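Local coordinates for aromatic amino acid aminotransferase I (Candida albicans WO-1, PDB 6HNU), which probably catalyses pyridoxal 5'-phosphate-dependent transfer of the amino group from aromatic L-amino acids to 2-oxoglutarate, giving aromatic oxo-acids and L-glutamate, at residues 144-149 with 174-179; 421-426 with 482-487; 256-259 with 263-266; 79-84 with 344-349. One frame throughout, in Å; residues are numbered along the deposited sequence.

Following the chain from the N terminus, strand 81-86 opens the widest loop, which contact 4 closes some 260 residues later on the long helix 334-377. Two shorter closures nest inside it. Contact 1 comes first, joining helix 141-152, next to the cofactor, to the end of helix 167-175 and the turn into strand 179-186. Contact 3 then cinches the surface loop ahead of helix 264-267, close to the far part of that same long helix. Contact 2 follows in series, pairing helices 413-426 and 471-489 near the C terminus. No two closures cross. The nearest atoms of contacts 2 and 3 are about 15 Å apart.

Contact 1: residues 144-149 with 174-179; sequences AWDSTL and NGQGVN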
loop_
_atom_site.group_PDB
_atom_site.type_symbol
_atom_site.label_atom_id
_atom_site.label_comp_id
_atom_site.label_asym_id
_atom_site.label_seq_id
_atom_site.Cartn_x
_atom_site.Cartn_y
_atom_site.Cartn_z
ATOM N N ALA B 144 -0.145 8.145 -0.843
ATOM C CA ALA B 144 -1.178 9.206 -0.883
ATOM C C ALA B 144 -0.978 10.067 -2.141
ATOM O O ALA B 144 -1.962 10.412 -2.761
ATOM C CB ALA B 144 -1.188 10.020 0.385
ATOM N N TRP B 145 0.271 10.340 -2.546
ATOM C CA TRP B 145 0.577 11.116 -3.770
ATOM C C TRP B 145 0.153 10.334 -5.027
ATOM O O TRP B 145 -0.525 10.902 -5.950
ATOM C CB TRP B 145 2.063 11.497 -3.775
ATOM C CG TRP B 145 2.464 12.082 -5.085
ATOM C CD1 TRP B 145 3.395 11.591 -5.949
ATOM C CD2 TRP B 145 1.931 13.277 -5.690
ATOM N NE1 TRP B 145 3.454 12.370 -7.077
ATOM C CE2 TRP B 145 2.598 13.428 -6.934
ATOM C CE3 TRP B 145 0.923 14.194 -5.341
ATOM C CZ2 TRP B 145 2.304 14.456 -7.815
ATOM C CZ3 TRP B 145 0.660 15.233 -6.209
ATOM C CH2 TRP B 145 1.354 15.359 -7.417
ATOM N N ASP B 146 0.487 9.052 -5.098
ATOM C CA ASP B 146 0.085 8.196 -6.237
ATOM C C ASP B 146 -1.433 8.251 -6.357
ATOM O O ASP B 146 -1.933 8.530 -7.482
ATOM C CB ASP B 146 0.621 6.778 -6.077
ATOM C CG ASP B 146 0.330 5.907 -7.293
ATOM O OD1 ASP B 146 0.824 6.231 -8.355
ATOM O OD2 ASP B 146 -0.306 4.894 -7.130
ATOM N N SER B 147 -2.125 8.104 -5.232
ATOM C CA SER B 147 -3.617 8.125 -5.152
ATOM C C SER B 147 -4.175 9.494 -5.508
ATOM O O SER B 147 -5.248 9.513 -6.167
ATOM C CB SER B 147 -4.135 7.665 -3.811
ATOM O OG SER B 147 -3.691 6.334 -3.574
ATOM N N THR B 148 -3.490 10.595 -5.138
ATOM C CA THR B 148 -3.891 11.976 -5.512
ATOM C C THR B 148 -3.905 12.106 -7.041
ATOM O O THR B 148 -4.887 12.628 -7.595
ATOM C CB THR B 148 -2.966 13.009 -4.857
ATOM O OG1 THR B 148 -3.064 12.811 -3.434
ATOM C CG2 THR B 148 -3.292 14.420 -5.283
ATOM N N LEU B 149 -2.828 11.702 -7.696
ATOM C CA LEU B 149 -2.737 11.783 -9.168
ATOM C C LEU B 149 -3.860 10.929 -9.767
ATOM O O LEU B 149 -4.514 11.380 -10.720
ATOM C CB LEU B 149 -1.366 11.270 -9.596
ATOM C CG LEU B 149 -0.187 12.212 -9.368
ATOM C CD1 LEU B 149 1.097 11.427 -9.408
ATOM C CD2 LEU B 149 -0.183 13.308 -10.410
ATOM N N ASN B 174 4.945 11.029 -14.036
ATOM C CA ASN B 174 5.440 10.554 -15.361
ATOM C C ASN B 174 4.757 9.240 -15.721
ATOM O O ASN B 174 4.283 9.080 -16.871
ATOM C CB ASN B 174 6.954 10.389 -15.374
ATOM C CG ASN B 174 7.662 11.721 -15.231
ATOM O OD1 ASN B 174 7.047 12.770 -15.434
ATOM N ND2 ASN B 174 8.956 11.666 -14.958
ATOM N N GLY B 175 4.614 8.365 -14.738
ATOM C CA GLY B 175 4.016 7.030 -14.921
ATOM C C GLY B 175 2.555 7.120 -15.286
ATOM O O GLY B 175 2.085 6.196 -15.947
ATOM N N GLN B 176 1.861 8.187 -14.892
ATOM C CA GLN B 176 0.426 8.352 -15.177
ATOM C C GLN B 176 0.204 9.296 -16.369
ATOM O O GLN B 176 -0.951 9.598 -16.640
ATOM C CB GLN B 176 -0.247 8.817 -13.903
ATOM C CG GLN B 176 -0.095 7.780 -12.807
ATOM C CD GLN B 176 -0.827 8.182 -11.569
ATOM O OE1 GLN B 176 -1.912 8.782 -11.609
ATOM N NE2 GLN B 176 -0.216 7.837 -10.444
ATOM N N GLY B 177 1.256 9.663 -17.095
ATOM C CA GLY B 177 1.172 10.583 -18.242
ATOM C C GLY B 177 0.720 11.977 -17.840
ATOM O O GLY B 177 0.066 12.649 -18.658
ATOM N N VAL B 178 0.994 12.407 -16.602
ATOM C CA VAL B 178 0.572 13.748 -16.126
ATOM C C VAL B 178 1.747 14.698 -16.284
ATOM O O VAL B 178 2.825 14.389 -15.751
ATOM C CB VAL B 178 0.033 13.681 -14.693
ATOM C CG1 VAL B 178 -0.373 15.059 -14.195
ATOM C CG2 VAL B 178 -1.113 12.677 -14.637
ATOM N N ASN B 179 1.524 15.770 -17.046
ATOM C CA ASN B 179 2.511 16.859 -17.283
ATOM C C ASN B 179 2.790 17.608 -15.966
ATOM O O ASN B 179 1.830 18.022 -15.274
ATOM C CB ASN B 179 2.001 17.794 -18.377
ATOM C CG ASN B 179 1.751 17.053 -19.673
ATOM O OD1 ASN B 179 0.617 17.014 -20.173
ATOM N ND2 ASN B 179 2.785 16.459 -20.210
#
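Leu149 and Gln176 mark the nearest backbone approach, 7.6 Å between their CA atoms, where helix 141-152 passes the end of helix 167-175. That second helix stops in a Schellman motif: Gly177, with positive phi, is its C-prime residue, and Val178 N bonds back to Ala173 O. The chain then turns into strand 179-186, which lies parallel to strand 158-162, so the segment 174-179 is the return turn of a beta-alpha-beta crossover.

Gln176 does most of the touching. Its chain runs straight out past CG (chi2 -176°) and sets the amide over the flank of the first helix. NE2 gives a weak but nearly straight bond to the backbone oxygen, Asp146 O, at 3.5 Å (173°). The same NE2 sits 2.8 Å from Asp146 OD1, yet its hydrogens point poorly for a bond there, and the carboxylate and amide planes stand 87° apart. At the other end of the amide, Gln176 OE1 presses on Leu149 CB at 3.2 Å. Next to this, Leu149 CD2 meets Val178 CG1 at 4.2 Å, and both residues also rest on Ile159 of the sheet.

Asp146 finds its main partner elsewhere: OD2 makes a salt bridge with Arg150 of the second subunit, while OD1 has a weak bond with Ser172. Asn141 and Thr142, which start this helix, bind pyridoxal 5'-phosphate; one turn on, at the dimer interface, the Asp146 side chain lies about 10 Å from that cofactor. Chemically, an amide lodged next to a carboxylate would probably lend it some positive electrostatic support, with the intersubunit arginine supplying most of it.

Contact 2: residues 421-426 with 482-487; sequences HEQAIK and GKAVRA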
loop_
_atom_site.group_PDB
_atom_site.type_symbol
_atom_site.label_atom_id
_atom_site.label_comp_id
_atom_site.label_asym_id
_atom_site.label_seq_id
_atom_site.Cartn_x
_atom_site.Cartn_y
_atom_site.Cartn_z
ATOM N N HIS B 421 30.890 18.560 -7.803
ATOM C CA HIS B 421 30.448 17.222 -7.301
ATOM C C HIS B 421 31.621 16.244 -7.301
ATOM O O HIS B 421 31.866 15.637 -6.255
ATOM C CB HIS B 421 29.282 16.673 -8.133
ATOM C CG HIS B 421 28.653 15.415 -7.633
ATOM N ND1 HIS B 421 28.149 15.304 -6.355
ATOM C CD2 HIS B 421 28.330 14.266 -8.277
ATOM C CE1 HIS B 421 27.605 14.108 -6.218
ATOM N NE2 HIS B 421 27.688 13.461 -7.381
ATOM N N GLU B 422 32.347 16.127 -8.417
ATOM C CA GLU B 422 33.522 15.215 -8.518
ATOM C C GLU B 422 34.588 15.615 -7.481
ATOM O O GLU B 422 35.128 14.725 -6.781
ATOM C CB GLU B 422 34.072 15.231 -9.955
ATOM C CG GLU B 422 33.112 14.656 -11.001
ATOM C CD GLU B 422 33.517 14.935 -12.447
ATOM O OE1 GLU B 422 34.716 15.283 -12.648
ATOM O OE2 GLU B 422 32.647 14.802 -13.371
ATOM N N GLN B 423 34.864 16.915 -7.357
ATOM C CA GLN B 423 35.901 17.439 -6.422
ATOM C C GLN B 423 35.494 17.135 -4.965
ATOM O O GLN B 423 36.328 16.624 -4.218
ATOM C CB GLN B 423 36.139 18.932 -6.654
ATOM C CG GLN B 423 37.249 19.494 -5.765
ATOM C CD GLN B 423 38.638 19.088 -6.196
ATOM O OE1 GLN B 423 39.444 18.626 -5.400
ATOM N NE2 GLN B 423 38.933 19.257 -7.478
ATOM N N ALA B 424 34.253 17.431 -4.581
ATOM C CA ALA B 424 33.674 17.073 -3.260
ATOM C C ALA B 424 33.964 15.606 -2.962
ATOM O O ALA B 424 34.493 15.317 -1.862
ATOM C CB ALA B 424 32.178 17.345 -3.253
ATOM N N ILE B 425 33.613 14.709 -3.884
ATOM C CA ILE B 425 33.786 13.248 -3.679
ATOM C C ILE B 425 35.282 12.967 -3.483
ATOM O O ILE B 425 35.635 12.247 -2.542
ATOM C CB ILE B 425 33.172 12.426 -4.832
ATOM C CG1 ILE B 425 31.645 12.401 -4.744
ATOM C CG2 ILE B 425 33.722 11.014 -4.833
ATOM C CD1 ILE B 425 30.960 12.285 -6.071
ATOM N N LYS B 426 36.134 13.554 -4.318
ATOM C CA LYS B 426 37.605 13.398 -4.172
ATOM C C LYS B 426 38.053 13.924 -2.783
ATOM O O LYS B 426 38.938 13.334 -2.201
ATOM C CB LYS B 426 38.301 14.096 -5.339
ATOM C CG LYS B 426 39.818 13.948 -5.370
ATOM C CD LYS B 426 40.501 14.862 -6.358
ATOM C CE LYS B 426 42.016 14.811 -6.267
ATOM N NZ LYS B 426 42.593 16.158 -6.459
ATOM N N GLY B 482 33.847 22.770 1.624
ATOM C CA GLY B 482 34.492 24.089 1.515
ATOM C C GLY B 482 35.801 23.986 0.727
ATOM O O GLY B 482 35.993 24.819 -0.176
ATOM N N LYS B 483 36.636 22.998 1.034
ATOM C CA LYS B 483 37.937 22.757 0.335
ATOM C C LYS B 483 37.679 22.514 -1.156
ATOM O O LYS B 483 38.447 23.023 -2.001
ATOM C CB LYS B 483 38.628 21.466 0.771
ATOM C CG LYS B 483 39.392 21.478 2.078
ATOM C CD LYS B 483 40.426 20.358 2.108
ATOM C CE LYS B 483 40.401 19.536 3.377
ATOM N NZ LYS B 483 40.997 20.267 4.524
ATOM N N ALA B 484 36.670 21.688 -1.455
ATOM C CA ALA B 484 36.330 21.281 -2.830
ATOM C C ALA B 484 35.912 22.528 -3.607
ATOM O O ALA B 484 36.395 22.708 -4.769
ATOM C CB ALA B 484 35.277 20.191 -2.803
ATOM N N VAL B 485 35.137 23.424 -2.988
ATOM C CA VAL B 485 34.696 24.680 -3.660
ATOM C C VAL B 485 35.934 25.577 -3.840
ATOM O O VAL B 485 36.068 26.163 -4.931
ATOM C CB VAL B 485 33.557 25.412 -2.922
ATOM C CG1 VAL B 485 33.216 26.758 -3.570
ATOM C CG2 VAL B 485 32.305 24.549 -2.876
ATOM N N ARG B 486 36.810 25.641 -2.831
ATOM C CA ARG B 486 38.054 26.474 -2.896
ATOM C C ARG B 486 38.969 25.934 -4.019
ATOM O O ARG B 486 39.407 26.746 -4.857
ATOM C CB ARG B 486 38.736 26.548 -1.518
ATOM C CG ARG B 486 38.981 27.976 -1.023
ATOM C CD ARG B 486 39.125 28.173 0.489
ATOM N NE ARG B 486 39.579 26.929 1.082
ATOM C CZ ARG B 486 38.948 26.251 2.042
ATOM N NH1 ARG B 486 37.844 26.737 2.601
ATOM N NH2 ARG B 486 39.466 25.107 2.471
ATOM N N ALA B 487 39.227 24.630 -4.070
ATOM C CA ALA B 487 39.991 24.005 -5.172
ATOM C C ALA B 487 39.357 24.333 -6.530
ATOM O O ALA B 487 40.101 24.743 -7.435
ATOM C CB ALA B 487 40.124 22.523 -4.981
#
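Both ends of the Gln423 amide are gripped just beyond the two segments: NE2 by Glu488 OE2, and OE1 by Gln427 NE2. Those bonds hold the flat group against helix 471-489, where Gln423 CD lies 3.9 Å from Ala487 CB. The side chain gets there by leaving with CG anti to the backbone N (chi1 -177°) and then bending at chi2, 74°. The bend lays Gln423 CG over the backbone of the other helix, 3.5 Å from Ala484 O.

The heart of the crossing is a pair of alanines. Ala424 and Ala484 bring their CA atoms to 5.0 Å, and the methyl of Ala484 points straight into the first helix, with its CB 3.4 Å from Ala424 N. The methyls, Ala424 CB and Ala484 CB, stand 4.2 Å apart. With side chains this short, the axes of the two short segments approach to 8.4 Å, at 130° between their directions.

Helix 413-426 turns its other flank elsewhere: His421 and Ile425 pack on Leu430 of strand 429-433, part of a four-stranded antiparallel sheet, and touch Ile31 and Tyr34 of the second subunit.

The contact packs helix 413-426 against the C-terminal helix 471-489, away from the cofactor, through van der Waals touch between the segments, while the amide, tied to Glu488 on one helix and to Gln427 just past the other, is fixed in its rotation by polar anchoring from outside.

Contact 3: residues 256-259 with 263-266; sequences TYTK and AREG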
loop_
_atom_site.group_PDB
_atom_site.type_symbol
_atom_site.label_atom_id
_atom_site.label_comp_id
_atom_site.label_asym_id
_atom_site.label_seq_id
_atom_site.Cartn_x
_atom_site.Cartn_y
_atom_site.Cartn_z
ATOM N N THR B 256 14.092 29.965 14.539
ATOM C CA THR B 256 14.802 30.840 13.568
ATOM C C THR B 256 16.307 30.822 13.877
ATOM O O THR B 256 16.715 30.877 15.075
ATOM C CB THR B 256 14.242 32.261 13.566
ATOM O OG1 THR B 256 12.854 32.123 13.273
ATOM C CG2 THR B 256 14.892 33.139 12.518
ATOM N N TYR B 257 17.132 30.703 12.844
ATOM C CA TYR B 257 18.602 30.642 13.010
ATOM C C TYR B 257 19.092 32.044 13.374
ATOM O O TYR B 257 18.590 33.014 12.806
ATOM C CB TYR B 257 19.303 30.134 11.748
ATOM C CG TYR B 257 20.807 30.224 11.779
ATOM C CD1 TYR B 257 21.577 29.219 12.329
ATOM C CD2 TYR B 257 21.461 31.327 11.238
ATOM C CE1 TYR B 257 22.962 29.302 12.361
ATOM C CE2 TYR B 257 22.843 31.423 11.250
ATOM C CZ TYR B 257 23.598 30.408 11.805
ATOM O OH TYR B 257 24.965 30.478 11.820
ATOM N N THR B 258 20.030 32.110 14.301
ATOM C CA THR B 258 20.788 33.347 14.640
ATOM C C THR B 258 22.283 32.997 14.646
ATOM O O THR B 258 22.603 31.897 15.112
ATOM C CB THR B 258 20.331 33.896 15.999
ATOM O OG1 THR B 258 21.093 35.066 16.287
ATOM C CG2 THR B 258 20.546 32.906 17.119
ATOM N N LYS B 259 23.165 33.899 14.190
ATOM C CA LYS B 259 24.643 33.697 14.286
ATOM C C LYS B 259 25.063 33.797 15.763
ATOM O O LYS B 259 26.042 33.109 16.161
ATOM C CB LYS B 259 25.400 34.699 13.410
ATOM C CG LYS B 259 25.088 34.647 11.919
ATOM C CD LYS B 259 25.241 35.992 11.234
ATOM C CE LYS B 259 25.869 35.914 9.858
ATOM N NZ LYS B 259 27.250 35.380 9.922
ATOM N N ALA B 263 22.468 33.528 22.177
ATOM C CA ALA B 263 21.009 33.804 22.157
ATOM C C ALA B 263 20.175 32.524 21.956
ATOM O O ALA B 263 18.956 32.620 22.017
ATOM C CB ALA B 263 20.709 34.813 21.076
ATOM N N ARG B 264 20.782 31.362 21.726
ATOM C CA ARG B 264 20.062 30.205 21.124
ATOM C C ARG B 264 19.225 29.468 22.179
ATOM O O ARG B 264 18.063 29.150 21.873
ATOM C CB ARG B 264 21.028 29.267 20.399
ATOM C CG ARG B 264 21.484 29.815 19.056
ATOM C CD ARG B 264 22.528 28.950 18.378
ATOM N NE ARG B 264 22.948 29.575 17.130
ATOM C CZ ARG B 264 23.998 29.190 16.417
ATOM N NH1 ARG B 264 24.312 29.837 15.309
ATOM N NH2 ARG B 264 24.768 28.216 16.845
ATOM N N GLU B 265 19.768 29.201 23.369
ATOM C CA GLU B 265 19.009 28.480 24.434
ATOM C C GLU B 265 17.716 29.253 24.722
ATOM O O GLU B 265 16.631 28.604 24.789
ATOM C CB GLU B 265 19.855 28.329 25.695
ATOM C CG GLU B 265 21.101 27.498 25.477
ATOM C CD GLU B 265 20.907 25.996 25.550
ATOM O OE1 GLU B 265 19.779 25.537 25.902
ATOM O OE2 GLU B 265 21.895 25.289 25.263
ATOM N N GLY B 266 17.832 30.585 24.830
ATOM C CA GLY B 266 16.729 31.506 25.166
ATOM C C GLY B 266 15.577 31.452 24.171
ATOM O O GLY B 266 14.443 31.741 24.595
#
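The polar part rests on one acceptor, Thr258 O, which Arg264 grips side-on with two nitrogens. Arg264 NH1 donates at 2.7 Å to Thr258 O (158° at the hydrogen), from within the carbonyl plane. Arg264 NE reaches that Thr258 O at 3.1 Å, more bent (136°) and nearly along the C=O axis. The oxygen lies within a few degrees of the guanidinium plane, so the group meets it with its NE/NH1 edge, and two bonds to one atom limit its rotation. NH1 also makes a salt bridge with Asp372 OD1, which is hydrogen-bonded to Tyr257 OH as well.

This is a surface loop, leading from strand 242-246 to the short helix 264-267. The arginine ties the two ends of the turn together, while Asp372 fixes the loop to the long helix 334-377. Within the turn, Thr258 OG1 bonded to Asp260 N gives the pattern of an ST turn.

Aromatic and apolar touches fill in around the guanidinium. Arg264 NH1 comes 3.3 Å from Tyr257 CE1, meeting the ring obliquely, with the ring and guanidinium planes 43° apart. Thr258 CG2 packs on Arg264 CG at 3.8 Å, beside the arginine shaft, whose fully extended run from CG to NE carries the guanidinium across to Thr258 O, and lies 4.4 Å from Ala263 CB. Tyr257 also packs on Arg367, Asp368 and Ile371 of the long helix, and Arg264 on Asp368.

Contact 4: residues 79-84 with 344-349; sequences NKTTIE and LRKWGH
Lys346 leaves its helix with CG anti to the backbone N (chi1 179°), then turns sharply at chi2, 61°, and runs straight to its amine, so the aliphatic shaft travels past Ile83 and on to Thr81. Ile83 meets it with the branch CG2, which its chi1 of 49° places anti to the carbonyl carbon and beside the backbone N. That methyl touches Lys346 at two points: Ile83 CG2 is 3.8 Å from Lys346 CB and equally near to CG. The two side chains run antiparallel alongside one another.

Further along the shaft, Thr81 takes over. Its hydroxyl, OG1, lies 3.7 Å from Lys346 CE, and its methyl, CG2, stands 4.1 Å from both CG and CE of the lysine. This is van der Waals packing against the methylenes.

Strand 81-86 pairs with strand 57-62 in a small two-stranded antiparallel sheet, with backbone hydrogen bonds between Thr81 and Ile62 and between Ile83 and Ala60. Ile83 and Thr81, two residues apart, face the same side of this antiparallel pair, and the long helix 334-377 lies against that side. Ile83 also packs on Ala342, one turn earlier on the helix.

Beside the lysine, Trp347 carries the attachment on to the partner strand: it packs on Ile62, its NE1 bonds to Pro63 O, and its ring meets Phe67 edge-to-face. Pro54 of the second subunit rests on the same tryptophan.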
loop_
_atom_site.group_PDB
_atom_site.type_symbol
_atom_site.label_atom_id
_atom_site.label_comp_id
_atom_site.label_asym_id
_atom_site.label_seq_id
_atom_site.Cartn_x
_atom_site.Cartn_y
_atom_site.Cartn_z
ATOM N N ASN B 79 12.373 5.781 31.323
ATOM C CA ASN B 79 12.088 6.151 29.899
ATOM C C ASN B 79 11.690 4.906 29.088
ATOM O O ASN B 79 11.945 4.875 27.867
ATOM C CB ASN B 79 13.288 6.841 29.237
ATOM C CG ASN B 79 12.925 7.516 27.927
ATOM O OD1 ASN B 79 11.804 8.027 27.780
ATOM N ND2 ASN B 79 13.857 7.503 26.981
ATOM N N LYS B 80 11.031 3.924 29.712
ATOM C CA LYS B 80 10.516 2.740 28.976
ATOM C C LYS B 80 9.166 2.381 29.550
ATOM O O LYS B 80 9.093 2.100 30.755
ATOM C CB LYS B 80 11.415 1.511 29.066
ATOM C CG LYS B 80 10.991 0.352 28.165
ATOM C CD LYS B 80 12.117 -0.647 27.905
ATOM C CE LYS B 80 12.579 -1.411 29.134
ATOM N NZ LYS B 80 11.426 -1.836 29.965
ATOM N N THR B 81 8.141 2.394 28.712
ATOM C CA THR B 81 6.829 1.783 29.062
ATOM C C THR B 81 6.494 0.713 28.015
ATOM O O THR B 81 6.880 0.872 26.829
ATOM C CB THR B 81 5.772 2.871 29.278
ATOM O OG1 THR B 81 4.675 2.295 29.997
ATOM C CG2 THR B 81 5.268 3.484 27.993
ATOM N N THR B 82 5.848 -0.366 28.450
ATOM C CA THR B 82 5.392 -1.453 27.565
ATOM C C THR B 82 3.916 -1.212 27.246
ATOM O O THR B 82 3.097 -1.209 28.181
ATOM C CB THR B 82 5.696 -2.833 28.163
ATOM O OG1 THR B 82 7.113 -2.899 28.358
ATOM C CG2 THR B 82 5.199 -3.978 27.302
ATOM N N ILE B 83 3.593 -1.041 25.966
ATOM C CA ILE B 83 2.184 -1.024 25.487
ATOM C C ILE B 83 1.870 -2.438 24.980
ATOM O O ILE B 83 2.737 -3.084 24.391
ATOM C CB ILE B 83 1.953 0.065 24.416
ATOM C CG1 ILE B 83 3.030 -0.001 23.329
ATOM C CG2 ILE B 83 1.901 1.435 25.074
ATOM C CD1 ILE B 83 2.760 0.816 22.079
ATOM N N GLU B 84 0.647 -2.871 25.214
ATOM C CA GLU B 84 0.143 -4.210 24.888
ATOM C C GLU B 84 -1.171 -4.053 24.134
ATOM O O GLU B 84 -2.048 -3.273 24.588
ATOM C CB GLU B 84 -0.086 -5.007 26.165
ATOM C CG GLU B 84 1.189 -5.274 26.932
ATOM C CD GLU B 84 1.013 -6.399 27.940
ATOM O OE1 GLU B 84 0.017 -6.335 28.673
ATOM O OE2 GLU B 84 1.833 -7.369 27.935
ATOM N N LEU B 344 0.180 6.500 20.638
ATOM C CA LEU B 344 -0.338 7.883 20.684
ATOM C C LEU B 344 -1.258 8.056 21.895
ATOM O O LEU B 344 -1.221 9.139 22.500
ATOM C CB LEU B 344 -1.039 8.212 19.363
ATOM C CG LEU B 344 -0.107 8.312 18.142
ATOM C CD1 LEU B 344 -0.911 8.274 16.865
ATOM C CD2 LEU B 344 0.740 9.568 18.187
ATOM N N ARG B 345 -2.063 7.045 22.213
ATOM C CA ARG B 345 -3.031 7.108 23.340
ATOM C C ARG B 345 -2.296 6.937 24.666
ATOM O O ARG B 345 -2.735 7.553 25.645
ATOM C CB ARG B 345 -4.126 6.072 23.135
ATOM C CG ARG B 345 -5.076 6.523 22.036
ATOM C CD ARG B 345 -6.200 5.575 21.744
ATOM N NE ARG B 345 -7.093 6.187 20.770
ATOM C CZ ARG B 345 -8.047 7.065 21.069
ATOM N NH1 ARG B 345 -8.250 7.421 22.334
ATOM N NH2 ARG B 345 -8.791 7.587 20.108
ATOM N N LYS B 346 -1.179 6.221 24.675
ATOM C CA LYS B 346 -0.366 6.048 25.912
ATOM C C LYS B 346 0.311 7.392 26.226
ATOM O O LYS B 346 0.290 7.857 27.388
ATOM C CB LYS B 346 0.645 4.914 25.762
ATOM C CG LYS B 346 1.527 4.692 26.990
ATOM C CD LYS B 346 0.706 4.313 28.217
ATOM C CE LYS B 346 1.548 4.157 29.465
ATOM N NZ LYS B 346 0.689 3.846 30.633
ATOM N N TRP B 347 0.836 8.058 25.195
ATOM C CA TRP B 347 1.450 9.392 25.341
ATOM C C TRP B 347 0.372 10.441 25.578
ATOM O O TRP B 347 0.625 11.437 26.300
ATOM C CB TRP B 347 2.271 9.688 24.091
ATOM C CG TRP B 347 3.527 8.903 23.924
ATOM C CD1 TRP B 347 4.082 7.956 24.731
ATOM C CD2 TRP B 347 4.431 9.081 22.834
ATOM N NE1 TRP B 347 5.258 7.520 24.185
ATOM C CE2 TRP B 347 5.497 8.200 23.025
ATOM C CE3 TRP B 347 4.424 9.916 21.715
ATOM C CZ2 TRP B 347 6.574 8.128 22.131
ATOM C CZ3 TRP B 347 5.473 9.841 20.825
ATOM C CH2 TRP B 347 6.546 8.967 21.038
ATOM N N GLY B 348 -0.797 10.229 24.976
ATOM C CA GLY B 348 -1.869 11.230 24.866
ATOM C C GLY B 348 -1.470 12.386 23.976
ATOM O O GLY B 348 -0.304 12.468 23.526
ATOM N N HIS B 349 -2.410 13.247 23.652
ATOM C CA HIS B 349 -2.091 14.469 22.877
ATOM C C HIS B 349 -0.968 15.233 23.572
ATOM O O HIS B 349 -0.085 15.817 22.886
ATOM C CB HIS B 349 -3.346 15.302 22.702
ATOM C CG HIS B 349 -4.223 14.706 21.684
ATOM N ND1 HIS B 349 -3.836 14.637 20.362
ATOM C CD2 HIS B 349 -5.426 14.107 21.786
ATOM C CE1 HIS B 349 -4.769 14.035 19.681
ATOM N NE2 HIS B 349 -5.789 13.731 20.528
#